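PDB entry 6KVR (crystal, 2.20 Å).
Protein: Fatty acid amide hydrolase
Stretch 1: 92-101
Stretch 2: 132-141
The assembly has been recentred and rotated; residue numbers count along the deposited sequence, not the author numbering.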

# COMPACT_ATOMS: atom_id res chain seq x y z
N LYS A 92 -14.87 -12.45 31.95
CA LYS A 92 -15.84 -13.19 32.76
C LYS A 92 -16.10 -14.58 32.19
O LYS A 92 -16.11 -15.57 32.93
N ILE A 93 -16.32 -14.68 30.87
CA ILE A 93 -16.53 -15.99 30.24
C ILE A 93 -15.30 -16.87 30.43
O ILE A 93 -15.41 -18.05 30.77
N ALA A 94 -14.12 -16.31 30.18
CA ALA A 94 -12.89 -17.08 30.29
C ALA A 94 -12.70 -17.63 31.70
O ALA A 94 -12.13 -18.72 31.87
N ALA A 95 -13.17 -16.90 32.71
CA ALA A 95 -13.03 -17.29 34.11
C ALA A 95 -14.19 -18.15 34.60
O ALA A 95 -14.22 -18.48 35.78
N GLY A 96 -15.14 -18.50 33.73
CA GLY A 96 -16.24 -19.35 34.13
C GLY A 96 -17.32 -18.68 34.95
O GLY A 96 -18.14 -19.37 35.55
N GLU A 97 -17.35 -17.35 34.99
CA GLU A 97 -18.41 -16.63 35.67
C GLU A 97 -19.68 -16.54 34.82
O GLU A 97 -20.79 -16.55 35.38
N LEU A 98 -19.56 -16.47 33.50
CA LEU A 98 -20.72 -16.48 32.62
C LEU A 98 -20.61 -17.56 31.56
O LEU A 98 -19.53 -17.79 30.99
N SER A 99 -21.73 -18.21 31.27
CA SER A 99 -21.77 -19.10 30.13
C SER A 99 -21.85 -18.28 28.84
O SER A 99 -22.28 -17.12 28.84
N SER A 100 -21.40 -18.88 27.75
CA SER A 100 -21.55 -18.21 26.46
C SER A 100 -23.02 -18.14 26.08
O SER A 100 -23.49 -17.13 25.55
N VAL A 101 -23.76 -19.21 26.39
CA VAL A 101 -25.18 -19.27 26.05
C VAL A 101 -25.94 -18.11 26.69
O VAL A 101 -26.69 -17.39 26.02
N GLN A 132 -23.94 -22.01 17.95
CA GLN A 132 -22.55 -21.57 18.07
C GLN A 132 -22.18 -21.32 19.52
O GLN A 132 -21.08 -21.69 19.97
N ALA A 133 -23.05 -20.63 20.27
CA ALA A 133 -22.75 -20.37 21.67
C ALA A 133 -22.65 -21.67 22.46
O ALA A 133 -21.85 -21.77 23.39
N GLU A 134 -23.45 -22.67 22.09
CA GLU A 134 -23.37 -23.96 22.76
C GLU A 134 -22.02 -24.62 22.53
O GLU A 134 -21.38 -25.10 23.48
N GLU A 135 -21.56 -24.65 21.27
CA GLU A 135 -20.23 -25.17 20.97
C GLU A 135 -19.17 -24.49 21.82
O GLU A 135 -18.27 -25.15 22.35
N ARG A 136 -19.27 -23.17 21.97
CA ARG A 136 -18.32 -22.44 22.79
C ARG A 136 -18.28 -23.01 24.20
O ARG A 136 -17.20 -23.24 24.77
N ASP A 137 -19.45 -23.24 24.79
CA ASP A 137 -19.49 -23.74 26.15
C ASP A 137 -19.03 -25.19 26.22
O ASP A 137 -18.32 -25.58 27.15
N ASN A 138 -19.39 -26.01 25.21
CA ASN A 138 -18.86 -27.37 25.14
C ASN A 138 -17.34 -27.37 25.13
O ASN A 138 -16.70 -28.14 25.86
N TYR A 139 -16.75 -26.51 24.29
CA TYR A 139 -15.30 -26.43 24.20
C TYR A 139 -14.69 -26.05 25.55
O TYR A 139 -13.67 -26.62 25.96
N PHE A 140 -15.30 -25.09 26.24
CA PHE A 140 -14.77 -24.65 27.53
C PHE A 140 -14.80 -25.77 28.56
O PHE A 140 -13.85 -25.95 29.32
N LYS A 141 -15.89 -26.54 28.59
CA LYS A 141 -15.97 -27.72 29.44
C LYS A 141 -14.79 -28.65 29.18
O LYS A 141 -13.92 -28.83 30.04

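The rule of this contact is one carboxylate set against the start of a helix. Asp-137 points toward stretch 1 with chi1 m, and its two oxygens take two successive backbone donors: Ser-100 N gives to OD1 at 2.8 Å, and Val-101 N gives to OD2 at 3.0 Å, both nearly straight. These amides open a helix, where no preceding turn supplies their acceptors, so the aspartate fills the vacancy. Ser-99, the N-cap residue, uses its p rotamer to let OG cap a backbone N just past the stretch, and its CB rests 3.6 Å from Asp-137 OD2.

Around this pair of hydrogen bonds the fit is close. Ser-100, m, points toward the helix, with CB 3.6 Å from Ala-133 O and OG 3.6 Å from Arg-136 CB. Ala-133 O already accepts from Asp-137 N. Arg-136 starts toward the contact but leads its end away, and NE and NH2 are satisfied elsewhere in the structure. Val-101, t, places CG2 4.2 Å from Ala-133 CB and 3.9 Å from Glu-134 CG.

Farther along, Phe-140, t, reaches the end of the first helix. Ile-93 O lies over one ring face, 4.0 Å from Phe-140 CZ, while accepting from Gly-96 N; Ala-94 O approaches Phe-140 CE1 at 3.4 Å. Gly-96, at positive phi, closes that helix in a Schellman turn.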

# COMPACT_ATOMS: atom_id res chain seq x y z
CB LYS A 92 -17.16 -12.41 32.85
CG LYS A 92 -17.15 -11.22 33.80
CD LYS A 92 -18.54 -11.07 34.44
CE LYS A 92 -18.72 -9.71 35.13
NZ LYS A 92 -17.45 -9.22 35.78
CB ILE A 93 -16.85 -15.81 28.75
CG1 ILE A 93 -18.18 -15.08 28.57
CG2 ILE A 93 -16.85 -17.17 28.04
CD1 ILE A 93 -18.35 -14.48 27.19
CB ALA A 94 -11.69 -16.22 29.89
CB ALA A 95 -12.89 -16.05 35.00
CB GLU A 97 -17.92 -15.24 36.07
CG GLU A 97 -16.61 -15.30 36.83
CD GLU A 97 -16.15 -13.95 37.32
OE1 GLU A 97 -16.96 -12.99 37.28
OE2 GLU A 97 -14.98 -13.84 37.77
CB LEU A 98 -20.93 -15.13 31.92
CG LEU A 98 -21.13 -13.88 32.76
CD1 LEU A 98 -20.82 -12.66 31.92
CD2 LEU A 98 -22.57 -13.85 33.27
CB SER A 99 -22.95 -20.06 30.24
OG SER A 99 -24.16 -19.46 29.83
CB SER A 100 -20.75 -18.92 25.37
OG SER A 100 -19.38 -18.70 25.57
CB VAL A 101 -25.76 -20.63 26.47
CG1 VAL A 101 -27.28 -20.59 26.40
CG2 VAL A 101 -25.19 -21.74 25.58
CB GLN A 132 -22.31 -20.29 17.28
CG GLN A 132 -22.49 -20.38 15.80
CD GLN A 132 -22.36 -19.01 15.17
OE1 GLN A 132 -21.34 -18.33 15.35
NE2 GLN A 132 -23.40 -18.58 14.44
CB ALA A 133 -23.80 -19.45 22.29
CB GLU A 134 -24.52 -24.86 22.30
CG GLU A 134 -25.71 -24.81 23.25
CD GLU A 134 -27.04 -24.92 22.55
OE1 GLU A 134 -27.09 -25.35 21.36
OE2 GLU A 134 -28.05 -24.55 23.18
CB GLU A 135 -19.90 -25.00 19.49
CG GLU A 135 -21.01 -25.37 18.55
CD GLU A 135 -20.60 -25.26 17.08
OE1 GLU A 135 -19.43 -25.59 16.76
OE2 GLU A 135 -21.43 -24.83 16.25
CB ARG A 136 -18.67 -20.96 22.83
CG ARG A 136 -18.57 -20.27 21.49
CD ARG A 136 -17.16 -20.38 20.95
NE ARG A 136 -17.04 -19.65 19.70
CZ ARG A 136 -17.24 -20.19 18.50
NH1 ARG A 136 -17.56 -21.47 18.37
NH2 ARG A 136 -17.09 -19.43 17.42
CB ASP A 137 -20.91 -23.58 26.72
CG ASP A 137 -21.21 -22.13 27.18
OD1 ASP A 137 -20.26 -21.38 27.54
OD2 ASP A 137 -22.40 -21.74 27.16
CB ASN A 138 -19.38 -28.08 23.89
CG ASN A 138 -20.86 -28.34 23.95
OD1 ASN A 138 -21.49 -28.59 22.92
ND2 ASN A 138 -21.43 -28.28 25.16
CB TYR A 139 -14.91 -25.43 23.11
CG TYR A 139 -13.43 -25.33 22.82
CD1 TYR A 139 -12.59 -24.59 23.65
CD2 TYR A 139 -12.88 -25.96 21.71
CE1 TYR A 139 -11.26 -24.49 23.40
CE2 TYR A 139 -11.53 -25.86 21.45
CZ TYR A 139 -10.73 -25.13 22.30
OH TYR A 139 -9.38 -25.02 22.06
CB PHE A 140 -15.57 -23.44 28.03
CG PHE A 140 -15.01 -22.83 29.28
CD1 PHE A 140 -13.85 -22.09 29.24
CD2 PHE A 140 -15.66 -22.99 30.48
CE1 PHE A 140 -13.34 -21.52 30.39
CE2 PHE A 140 -15.16 -22.42 31.63
CZ PHE A 140 -14.01 -21.68 31.59
CB LYS A 141 -17.28 -28.46 29.21
CG LYS A 141 -17.95 -28.94 30.47
CD LYS A 141 -17.31 -30.23 30.97
CE LYS A 141 -17.83 -30.61 32.36
NZ LYS A 141 -17.38 -31.96 32.80